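Local structure of bifunctional protein PutA (Bdellovibrio bacteriovorus, 5UR2) at residues L165-A170 against F226-E231; W319-Y324 against P456-K461; I787-V792 against D890-I895. The protein probably converts proline to glutamate in two steps, pairing a flavin-dependent proline dehydrogenase with an NAD-dependent L-glutamate gamma-semialdehyde dehydrogenase. One frame throughout, in Å; residues are numbered along the deposited sequence.

Interaction 1: L165-A170 against F226-E231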
loop_
_atom_site.group_PDB
_atom_site.type_symbol
_atom_site.label_atom_id
_atom_site.label_comp_id
_atom_site.label_asym_id
_atom_site.label_seq_id
_atom_site.Cartn_x
_atom_site.Cartn_y
_atom_site.Cartn_z
ATOM N N LEU B 165 2.013 57.969 -22.820
ATOM C CA LEU B 165 3.230 57.639 -23.558
ATOM C C LEU B 165 3.120 58.062 -25.014
ATOM O O LEU B 165 4.033 58.700 -25.550
ATOM C CB LEU B 165 3.542 56.143 -23.468
ATOM C CG LEU B 165 4.721 55.701 -24.355
ATOM C CD1 LEU B 165 6.020 56.321 -23.881
ATOM C CD2 LEU B 165 4.865 54.190 -24.399
ATOM N N VAL B 166 2.008 57.713 -25.669
ATOM C CA VAL B 166 1.858 58.007 -27.093
ATOM C C VAL B 166 1.852 59.514 -27.337
ATOM O O VAL B 166 2.523 60.012 -28.246
ATOM C CB VAL B 166 0.589 57.340 -27.649
ATOM C CG1 VAL B 166 0.284 57.865 -29.043
ATOM C CG2 VAL B 166 0.764 55.841 -27.665
ATOM N N THR B 167 1.097 60.263 -26.528
ATOM C CA THR B 167 1.028 61.710 -26.720
ATOM C C THR B 167 2.397 62.343 -26.514
ATOM O O THR B 167 2.858 63.151 -27.329
ATOM C CB THR B 167 -0.015 62.324 -25.777
ATOM O OG1 THR B 167 -1.311 61.787 -26.076
ATOM C CG2 THR B 167 -0.070 63.855 -25.934
ATOM N N TRP B 168 3.076 61.956 -25.439
ATOM C CA TRP B 168 4.340 62.583 -25.069
ATOM C C TRP B 168 5.480 62.213 -26.028
ATOM O O TRP B 168 6.304 63.069 -26.371
ATOM C CB TRP B 168 4.661 62.198 -23.626
ATOM C CG TRP B 168 6.000 62.559 -23.179
ATOM C CD1 TRP B 168 6.391 63.749 -22.646
ATOM C CD2 TRP B 168 7.152 61.716 -23.186
ATOM N NE1 TRP B 168 7.723 63.703 -22.327
ATOM C CE2 TRP B 168 8.217 62.465 -22.649
ATOM C CE3 TRP B 168 7.387 60.396 -23.592
ATOM C CZ2 TRP B 168 9.506 61.945 -22.511
ATOM C CZ3 TRP B 168 8.665 59.879 -23.461
ATOM C CH2 TRP B 168 9.712 60.654 -22.925
ATOM N N LEU B 169 5.565 60.944 -26.455
ATOM C CA LEU B 169 6.623 60.552 -27.393
ATOM C C LEU B 169 6.402 61.153 -28.779
ATOM O O LEU B 169 7.360 61.598 -29.428
ATOM C CB LEU B 169 6.737 59.033 -27.485
ATOM C CG LEU B 169 8.027 58.434 -26.938
ATOM C CD1 LEU B 169 8.105 56.939 -27.233
ATOM C CD2 LEU B 169 9.217 59.165 -27.539
ATOM N N ALA B 170 5.158 61.152 -29.264
ATOM C CA ALA B 170 4.884 61.817 -30.535
ATOM C C ALA B 170 5.271 63.293 -30.468
ATOM O O ALA B 170 5.882 63.827 -31.405
ATOM C CB ALA B 170 3.407 61.666 -30.915
ATOM N N PHE B 226 -5.409 52.734 -30.067
ATOM C CA PHE B 226 -5.244 52.697 -31.516
ATOM C C PHE B 226 -5.627 54.030 -32.141
ATOM O O PHE B 226 -4.965 54.498 -33.073
ATOM C CB PHE B 226 -6.071 51.573 -32.127
ATOM C CG PHE B 226 -5.382 50.242 -32.127
ATOM C CD1 PHE B 226 -4.686 49.803 -31.013
ATOM C CD2 PHE B 226 -5.418 49.433 -33.252
ATOM C CE1 PHE B 226 -4.041 48.572 -31.015
ATOM C CE2 PHE B 226 -4.772 48.198 -33.263
ATOM C CZ PHE B 226 -4.089 47.769 -32.140
ATOM N N ARG B 227 -6.679 54.672 -31.628
ATOM C CA ARG B 227 -7.113 55.937 -32.213
ATOM C C ARG B 227 -6.076 57.031 -31.991
ATOM O O ARG B 227 -5.691 57.738 -32.933
ATOM C CB ARG B 227 -8.468 56.359 -31.636
ATOM C CG ARG B 227 -8.903 57.748 -32.124
ATOM C CD ARG B 227 -10.227 58.215 -31.528
ATOM N NE ARG B 227 -11.327 57.312 -31.852
ATOM C CZ ARG B 227 -12.077 56.688 -30.949
ATOM N NH1 ARG B 227 -11.846 56.874 -29.652
ATOM N NH2 ARG B 227 -13.064 55.891 -31.341
ATOM N N LEU B 228 -5.611 57.186 -30.748
ATOM C CA LEU B 228 -4.609 58.206 -30.464
ATOM C C LEU B 228 -3.345 57.979 -31.283
ATOM O O LEU B 228 -2.762 58.933 -31.814
ATOM C CB LEU B 228 -4.291 58.229 -28.968
ATOM C CG LEU B 228 -3.233 59.249 -28.555
ATOM C CD1 LEU B 228 -3.750 60.648 -28.856
ATOM C CD2 LEU B 228 -2.914 59.118 -27.070
ATOM N N GLY B 229 -2.890 56.726 -31.384
ATOM C CA GLY B 229 -1.723 56.448 -32.209
ATOM C C GLY B 229 -1.925 56.872 -33.651
ATOM O O GLY B 229 -1.067 57.532 -34.251
ATOM N N MET B 230 -3.069 56.496 -34.227
ATOM C CA MET B 230 -3.369 56.882 -35.597
ATOM C C MET B 230 -3.354 58.395 -35.736
ATOM O O MET B 230 -2.748 58.937 -36.666
ATOM C CB MET B 230 -4.726 56.316 -36.008
ATOM C CG MET B 230 -5.127 56.625 -37.449
ATOM S SD MET B 230 -6.721 55.887 -37.906
ATOM C CE MET B 230 -7.802 56.753 -36.767
ATOM N N GLU B 231 -3.977 59.096 -34.790
ATOM C CA GLU B 231 -4.027 60.547 -34.895
ATOM C C GLU B 231 -2.631 61.158 -34.837
ATOM O O GLU B 231 -2.352 62.124 -35.548
ATOM C CB GLU B 231 -4.920 61.121 -33.789
ATOM C CG GLU B 231 -6.396 60.833 -33.996
ATOM C CD GLU B 231 -7.241 61.109 -32.772
ATOM O OE1 GLU B 231 -6.670 61.410 -31.708
ATOM O OE2 GLU B 231 -8.484 61.010 -32.872
#

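Interaction 2: W319-Y324 against P456-K461. With P5F (N-propargylglycine-modified flavin adenine dinucleotide), chain F.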
loop_
_atom_site.group_PDB
_atom_site.type_symbol
_atom_site.label_atom_id
_atom_site.label_comp_id
_atom_site.label_asym_id
_atom_site.label_seq_id
_atom_site.Cartn_x
_atom_site.Cartn_y
_atom_site.Cartn_z
ATOM N N TRP B 319 -4.406 18.731 -22.029
ATOM C CA TRP B 319 -4.764 19.277 -23.325
ATOM C C TRP B 319 -3.637 19.043 -24.319
ATOM O O TRP B 319 -2.483 18.838 -23.924
ATOM C CB TRP B 319 -5.064 20.784 -23.219
ATOM C CG TRP B 319 -6.327 21.091 -22.500
ATOM C CD1 TRP B 319 -7.249 20.188 -22.030
ATOM C CD2 TRP B 319 -6.832 22.393 -22.164
ATOM N NE1 TRP B 319 -8.295 20.849 -21.429
ATOM C CE2 TRP B 319 -8.068 22.202 -21.495
ATOM C CE3 TRP B 319 -6.366 23.703 -22.372
ATOM C CZ2 TRP B 319 -8.843 23.272 -21.018
ATOM C CZ3 TRP B 319 -7.139 24.772 -21.890
ATOM C CH2 TRP B 319 -8.363 24.541 -21.221
ATOM N N PRO B 320 -3.933 19.072 -25.620
ATOM C CA PRO B 320 -2.860 18.958 -26.621
ATOM C C PRO B 320 -1.842 20.072 -26.433
ATOM O O PRO B 320 -2.190 21.199 -26.085
ATOM C CB PRO B 320 -3.597 19.103 -27.962
ATOM C CG PRO B 320 -5.038 18.871 -27.659
ATOM C CD PRO B 320 -5.248 19.319 -26.240
ATOM N N VAL B 321 -0.571 19.743 -26.638
ATOM C CA VAL B 321 0.497 20.729 -26.493
ATOM C C VAL B 321 0.466 21.658 -27.709
ATOM O O VAL B 321 0.634 21.181 -28.839
ATOM C CB VAL B 321 1.845 20.022 -26.312
ATOM C CG1 VAL B 321 2.984 21.030 -26.212
ATOM C CG2 VAL B 321 1.770 19.160 -25.092
ATOM N N PRO B 322 0.197 22.966 -27.541
ATOM C CA PRO B 322 0.048 23.843 -28.713
ATOM C C PRO B 322 1.354 24.267 -29.368
ATOM O O PRO B 322 1.307 24.775 -30.498
ATOM C CB PRO B 322 -0.698 25.065 -28.148
ATOM C CG PRO B 322 -0.235 25.152 -26.769
ATOM C CD PRO B 322 -0.091 23.699 -26.294
ATOM N N VAL B 323 2.498 24.104 -28.709
ATOM C CA VAL B 323 3.792 24.442 -29.301
ATOM C C VAL B 323 4.402 23.185 -29.902
ATOM O O VAL B 323 4.096 22.060 -29.490
ATOM C CB VAL B 323 4.754 25.088 -28.280
ATOM C CG1 VAL B 323 4.262 26.479 -27.885
ATOM C CG2 VAL B 323 4.889 24.208 -27.033
ATOM N N TYR B 324 5.236 23.375 -30.927
ATOM C CA TYR B 324 6.148 22.313 -31.324
ATOM C C TYR B 324 7.056 21.998 -30.155
ATOM O O TYR B 324 7.365 22.874 -29.343
ATOM C CB TYR B 324 7.017 22.719 -32.524
ATOM C CG TYR B 324 6.255 23.090 -33.754
ATOM C CD1 TYR B 324 5.619 22.116 -34.524
ATOM C CD2 TYR B 324 6.154 24.422 -34.150
ATOM C CE1 TYR B 324 4.917 22.464 -35.687
ATOM C CE2 TYR B 324 5.443 24.781 -35.286
ATOM C CZ TYR B 324 4.830 23.805 -36.047
ATOM O OH TYR B 324 4.147 24.174 -37.171
ATOM N N PRO B 456 1.154 16.786 -31.029
ATOM C CA PRO B 456 0.649 17.553 -29.880
ATOM C C PRO B 456 0.148 16.673 -28.746
ATOM O O PRO B 456 -0.116 17.206 -27.668
ATOM C CB PRO B 456 -0.492 18.386 -30.478
ATOM C CG PRO B 456 -0.960 17.580 -31.656
ATOM C CD PRO B 456 0.266 16.877 -32.199
ATOM N N VAL B 457 0.045 15.359 -28.952
ATOM C CA VAL B 457 -0.510 14.428 -27.974
ATOM C C VAL B 457 0.618 13.847 -27.132
ATOM O O VAL B 457 1.538 13.220 -27.666
ATOM C CB VAL B 457 -1.294 13.297 -28.660
ATOM C CG1 VAL B 457 -1.796 12.302 -27.600
ATOM C CG2 VAL B 457 -2.460 13.851 -29.510
ATOM N N ILE B 458 0.551 14.060 -25.821
ATOM C CA ILE B 458 1.496 13.485 -24.861
ATOM C C ILE B 458 1.140 12.020 -24.617
ATOM O O ILE B 458 0.012 11.713 -24.198
ATOM C CB ILE B 458 1.497 14.283 -23.547
ATOM C CG1 ILE B 458 1.923 15.732 -23.806
ATOM C CG2 ILE B 458 2.418 13.623 -22.514
ATOM C CD1 ILE B 458 1.860 16.614 -22.579
ATOM N N PRO B 459 2.063 11.085 -24.845
ATOM C CA PRO B 459 1.733 9.659 -24.669
ATOM C C PRO B 459 1.465 9.305 -23.208
ATOM O O PRO B 459 2.191 9.723 -22.303
ATOM C CB PRO B 459 2.978 8.937 -25.193
ATOM C CG PRO B 459 4.092 9.965 -25.139
ATOM C CD PRO B 459 3.457 11.312 -25.270
ATOM N N LYS B 460 0.406 8.527 -22.987
ATOM C CA LYS B 460 0.040 8.080 -21.648
ATOM C C LYS B 460 0.930 6.912 -21.253
ATOM O O LYS B 460 0.962 5.898 -21.957
ATOM C CB LYS B 460 -1.423 7.640 -21.619
ATOM C CG LYS B 460 -2.471 8.741 -21.707
ATOM C CD LYS B 460 -3.863 8.125 -21.526
ATOM C CE LYS B 460 -4.994 9.117 -21.777
ATOM N NZ LYS B 460 -4.633 10.504 -21.392
ATOM N N LYS B 461 1.628 7.032 -20.125
ATOM C CA LYS B 461 2.374 5.892 -19.611
ATOM C C LYS B 461 1.384 4.784 -19.260
ATOM O O LYS B 461 0.355 5.061 -18.630
ATOM C CB LYS B 461 3.186 6.278 -18.380
ATOM C CG LYS B 461 4.201 7.373 -18.625
ATOM C CD LYS B 461 4.720 7.909 -17.307
ATOM C CE LYS B 461 5.462 9.217 -17.490
ATOM N NZ LYS B 461 5.689 9.855 -16.168
HETATM P PA P5F F . 16.290 31.042 -31.301
HETATM O O1A P5F F . 16.672 30.782 -32.797
HETATM O O2A P5F F . 17.185 30.538 -30.282
HETATM O O5B P5F F . 14.993 30.423 -30.858
HETATM C C5B P5F F . 14.604 30.195 -29.508
HETATM C C4B P5F F . 13.100 29.885 -29.483
HETATM O O4B P5F F . 12.779 28.606 -29.975
HETATM C C3B P5F F . 12.420 29.940 -28.145
HETATM O O3B P5F F . 12.169 31.228 -27.729
HETATM C C2B P5F F . 11.181 29.174 -28.387
HETATM O O2B P5F F . 10.250 29.994 -29.005
HETATM C C1B P5F F . 11.622 28.128 -29.347
HETATM N N9A P5F F . 11.942 26.861 -28.741
HETATM C C8A P5F F . 12.877 26.600 -27.748
HETATM N N7A P5F F . 12.871 25.286 -27.492
HETATM C C5A P5F F . 11.945 24.641 -28.314
HETATM C C6A P5F F . 11.507 23.328 -28.471
HETATM N N6A P5F F . 12.070 22.269 -27.681
HETATM N N1A P5F F . 10.548 23.029 -29.368
HETATM C C2A P5F F . 9.992 23.990 -30.137
HETATM N N3A P5F F . 10.379 25.289 -29.987
HETATM C C4A P5F F . 11.331 25.643 -29.114
HETATM N N1 P5F F . 7.492 36.353 -28.002
HETATM C C2 P5F F . 6.066 36.164 -27.887
HETATM O O2 P5F F . 5.595 34.890 -27.660
HETATM N N3 P5F F . 5.160 37.266 -28.016
HETATM C C4 P5F F . 5.614 38.587 -28.254
HETATM O O4 P5F F . 4.673 39.619 -28.369
HETATM C C4X P5F F . 7.119 38.791 -28.366
HETATM N N5 P5F F . 7.706 40.125 -28.475
HETATM C C5X P5F F . 9.080 40.184 -29.011
HETATM C C6 P5F F . 9.568 41.433 -29.672
HETATM C C7 P5F F . 10.856 41.463 -30.264
HETATM C C7M P5F F . 11.337 42.734 -30.930
HETATM C C8 P5F F . 11.692 40.306 -30.236
HETATM C C8M P5F F . 13.065 40.301 -30.859
HETATM C C9 P5F F . 11.237 39.119 -29.616
HETATM C C9A P5F F . 9.886 39.080 -28.987
HETATM N N10 P5F F . 9.409 37.843 -28.365
HETATM C C10 P5F F . 7.986 37.696 -28.238
HETATM C "C1'" P5F F . 10.304 36.701 -28.053
HETATM C "C2'" P5F F . 10.549 35.800 -29.265
HETATM O "O2'" P5F F . 9.375 35.150 -29.571
HETATM C "C3'" P5F F . 11.665 34.769 -29.085
HETATM O "O3'" P5F F . 11.314 33.919 -28.059
HETATM C "C4'" P5F F . 13.033 35.349 -28.756
HETATM O "O4'" P5F F . 13.090 36.612 -29.324
HETATM C "C5'" P5F F . 14.235 34.460 -29.127
HETATM O "O5'" P5F F . 14.092 33.789 -30.363
HETATM P P P5F F . 15.264 33.592 -31.467
HETATM O O1P P5F F . 14.837 33.466 -32.980
HETATM O O2P P5F F . 16.222 34.777 -31.070
HETATM O O3P P5F F . 16.210 32.435 -30.786
HETATM C C21 P5F F . 7.025 40.870 -26.061
HETATM C C22 P5F F . 7.335 40.585 -27.344
HETATM C C23 P5F F . 5.568 40.851 -25.566
#

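Interaction 3: I787-V792 against D890-I895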
loop_
_atom_site.group_PDB
_atom_site.type_symbol
_atom_site.label_atom_id
_atom_site.label_comp_id
_atom_site.label_asym_id
_atom_site.label_seq_id
_atom_site.Cartn_x
_atom_site.Cartn_y
_atom_site.Cartn_z
ATOM N N ILE B 787 -4.167 35.462 6.470
ATOM C CA ILE B 787 -3.278 35.893 7.542
ATOM C C ILE B 787 -2.070 36.543 6.884
ATOM O O ILE B 787 -1.306 35.874 6.175
ATOM C CB ILE B 787 -2.875 34.719 8.447
ATOM C CG1 ILE B 787 -4.127 34.026 9.007
ATOM C CG2 ILE B 787 -2.002 35.186 9.580
ATOM C CD1 ILE B 787 -3.844 32.709 9.736
ATOM N N VAL B 788 -1.920 37.854 7.086
ATOM C CA VAL B 788 -1.008 38.693 6.310
ATOM C C VAL B 788 0.013 39.321 7.249
ATOM O O VAL B 788 -0.358 40.000 8.217
ATOM C CB VAL B 788 -1.759 39.796 5.535
ATOM C CG1 VAL B 788 -0.793 40.557 4.650
ATOM C CG2 VAL B 788 -2.917 39.231 4.717
ATOM N N LEU B 789 1.291 39.137 6.938
ATOM C CA LEU B 789 2.332 39.720 7.770
ATOM C C LEU B 789 2.356 41.238 7.604
ATOM O O LEU B 789 1.962 41.783 6.565
ATOM C CB LEU B 789 3.696 39.117 7.430
ATOM C CG LEU B 789 4.157 37.904 8.239
ATOM C CD1 LEU B 789 3.250 36.683 8.003
ATOM C CD2 LEU B 789 5.599 37.582 7.899
ATOM N N ASP B 790 2.843 41.917 8.645
ATOM C CA ASP B 790 2.597 43.352 8.793
ATOM C C ASP B 790 3.239 44.168 7.670
ATOM O O ASP B 790 2.614 45.094 7.134
ATOM C CB ASP B 790 3.098 43.825 10.161
ATOM C CG ASP B 790 2.509 45.169 10.565
ATOM O OD1 ASP B 790 1.296 45.203 10.843
ATOM O OD2 ASP B 790 3.234 46.189 10.599
ATOM N N GLU B 791 4.486 43.847 7.298
ATOM C CA GLU B 791 5.187 44.683 6.325
ATOM C C GLU B 791 4.478 44.703 4.976
ATOM O O GLU B 791 4.528 45.710 4.261
ATOM C CB GLU B 791 6.632 44.215 6.159
ATOM N N VAL B 792 3.827 43.607 4.596
ATOM C CA VAL B 792 3.171 43.535 3.300
ATOM C C VAL B 792 1.665 43.779 3.400
ATOM O O VAL B 792 0.969 43.757 2.380
ATOM C CB VAL B 792 3.499 42.190 2.612
ATOM C CG1 VAL B 792 2.606 41.045 3.137
ATOM C CG2 VAL B 792 3.452 42.326 1.083
ATOM N N ASP B 890 5.893 33.361 13.138
ATOM C CA ASP B 890 5.504 32.738 14.403
ATOM C C ASP B 890 4.022 32.962 14.703
ATOM O O ASP B 890 3.269 32.010 14.941
ATOM C CB ASP B 890 6.351 33.290 15.552
ATOM C CG ASP B 890 7.706 32.628 15.658
ATOM O OD1 ASP B 890 7.940 31.610 14.971
ATOM O OD2 ASP B 890 8.530 33.131 16.455
ATOM N N GLN B 891 3.597 34.234 14.727
ATOM C CA GLN B 891 2.204 34.536 15.040
ATOM C C GLN B 891 1.274 34.047 13.935
ATOM O O GLN B 891 0.144 33.621 14.211
ATOM C CB GLN B 891 2.019 36.039 15.272
ATOM C CG GLN B 891 0.635 36.397 15.814
ATOM C CD GLN B 891 0.424 37.889 16.008
ATOM O OE1 GLN B 891 1.086 38.717 15.380
ATOM N NE2 GLN B 891 -0.506 38.239 16.886
ATOM N N ALA B 892 1.731 34.103 12.682
ATOM C CA ALA B 892 0.897 33.662 11.573
ATOM C C ALA B 892 0.555 32.187 11.708
ATOM O O ALA B 892 -0.596 31.781 11.503
ATOM C CB ALA B 892 1.604 33.931 10.244
ATOM N N LEU B 893 1.543 31.374 12.074
ATOM C CA LEU B 893 1.296 29.956 12.257
ATOM C C LEU B 893 0.415 29.705 13.477
ATOM O O LEU B 893 -0.529 28.907 13.403
ATOM C CB LEU B 893 2.636 29.224 12.352
ATOM C CG LEU B 893 3.281 29.116 10.960
ATOM C CD1 LEU B 893 4.754 28.683 10.988
ATOM C CD2 LEU B 893 2.483 28.158 10.147
ATOM N N ASP B 894 0.675 30.418 14.586
ATOM C CA ASP B 894 -0.142 30.275 15.794
ATOM C C ASP B 894 -1.608 30.543 15.493
ATOM O O ASP B 894 -2.490 29.768 15.888
ATOM C CB ASP B 894 0.329 31.233 16.893
ATOM C CG ASP B 894 1.663 30.835 17.512
ATOM O OD1 ASP B 894 2.105 29.676 17.339
ATOM O OD2 ASP B 894 2.260 31.698 18.198
ATOM N N ILE B 895 -1.885 31.648 14.801
ATOM C CA ILE B 895 -3.255 31.955 14.411
ATOM C C ILE B 895 -3.794 30.890 13.469
ATOM O O ILE B 895 -4.928 30.417 13.628
ATOM C CB ILE B 895 -3.338 33.364 13.792
ATOM C CG1 ILE B 895 -3.054 34.410 14.870
ATOM C CG2 ILE B 895 -4.698 33.591 13.147
ATOM C CD1 ILE B 895 -2.902 35.801 14.333
#

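Interaction 1: L165-A170 against F226-E231
Val166 and Leu228 carry the apolar meeting of these two helices, their side chains pointing at one another from the two axes and passing alongside each other. The buried part centres on one methyl: CG1 of Val166 lies 3.8 Å from CG of Leu228. The same methyl also reaches the backbone, since Val166 CG1 is 4.0 Å from the CA of Gly229. This methyl stands anti to the backbone N (chi1 169°), which turns it toward the second helix. Glycine suits the place, because with no side chain of its own it leaves its CA open to the valine and lets the CA atoms of Val166 and Gly229 come within 6.4 Å. Helices 152-173 and 211-232 follow strands 138-144 and 194-197 of the proline dehydrogenase (βα)8 barrel, a TIM-barrel fold, and as neighbours in its outer layer they run nearly parallel, at 11° with the short axes 9.7 Å apart. Val166 and Gly229 are buried. The side nearer solvent is formed by Thr167 and the end of Leu228, both residues partly exposed. There the two side chains cross at about a right angle, bringing OG1 of Thr167 to 3.3 Å from CD2 of Leu228. This is a contact and not a polar bond; the hydroxyl is satisfied within its own helix, by the carbonyl O of Met163, so it can face a methyl at little cost.

Interaction 2: W319-Y324 against P456-K461
Val321 and Pro456 join two irregular segments through a single backbone hydrogen bond. Segment 319-324 is in the loop between helices 307-317 and 327-343 of the proline dehydrogenase (βα)8 barrel, whereas 456-461 belongs to the long, extended connection that follows helix 440-444. The amide N of Val321 lies 2.8 Å from the carbonyl O of Pro456, with an almost straight N-H...O angle of 168°. The donor approaches in the carbonyl plane, on a lone pair of that oxygen. Lacking an N-H, Pro456 can enter backbone hydrogen bonds only as an acceptor, and its ring adds packing: its CB sits 3.4 Å from the O of Val321 and, more loosely, 4.1 Å from the CB of Pro320.

The side chain of Val321 can be followed outward. CB lies 3.7 Å from the O of Pro456, the same oxygen that accepts its amide N-H. From there the two methyls part. CG1 is anti to the backbone N (chi1 178°), which leaves CG2 beside that N and on the side where Ile458 arrives. CG2 meets the end of the isoleucine, 3.6 Å from its CD1, the two side chains crossing at about a right angle. A branched, buried valine fits here because the same side chain also packs on Ala314 of helix 307-317. Ile458 is an exposed residue, and its extended end, lying also against Glu315, reaches the loop although its CB does not aim there. Farther along the loop is the modified flavin cofactor: the carbonyl O of Tyr324, which accepts a hydrogen bond from Trp307 NE1, stands 3.0 Å from C2A of the adenine.

Interaction 3: I787-V792 against D890-I895
Ile787 and Leu789 of the strand meet Ala892 and Ile895 of the helix in a buried apolar contact, in which Ile787 has the larger share. Ile787 uses both of its branches. Its CG2 settles on the helix backbone and methyl, 3.9 Å from the CB of Ala892, while the other branch extends along the helix until CD1 lies 3.6 Å from CG2 of Ile895. With CG1 anti to the carbonyl carbon (chi1 -56°), the long branch is carried on toward the next helical turn. Leu789, two residues farther along the strand, brings its CD1 to 3.9 Å from the CB of Ala892, so the alanine methyl touches both larger side chains, which come to it from directions roughly at right angles. Alanine fits where a helix lies close to a sheet, and here the axes of strand 787-789 and helix 890-895 approach to 8.8 Å, running antiparallel at 173°.

Beyond this shell, backbone hydrogen bonds of Ile787 with Val753 and Ile755 fix the strand in its sheet. The carbonyl O of Ile895 accepts hydrogen bonds from Arg785 and Ser898. Helix 889-896 is the link of a beta-alpha-beta crossover in the aldehyde dehydrogenase part: it leaves strand 880-886, packs over the intervening strands 783-789 and 751-755, and leads into the parallel strand 901-908; Ala892 also touches Ile754 of strand 751-755 and Ala886 at the end of strand 880-886.

Overall arrangement
The three contacts follow one another along the chain and are widely separated. Interactions 1 and 2 both involve the proline dehydrogenase barrel, yet their centres are 42 Å apart and their nearest atoms about 23 Å. Interaction 1 joins two outer helices away from the flavin, whereas interaction 2 includes Tyr324 of the flavin pocket and ties that loop to the connection leading toward the second enzyme. Interaction 3 lies in the aldehyde dehydrogenase part, on the other side of the chain's centre from interaction 2, its centre 42 Å from that of interaction 2 and 46 Å from that of interaction 1. It is away from the predicted catalytic residues, although its strand 783-789 begins shortly after Cys780 in sequence.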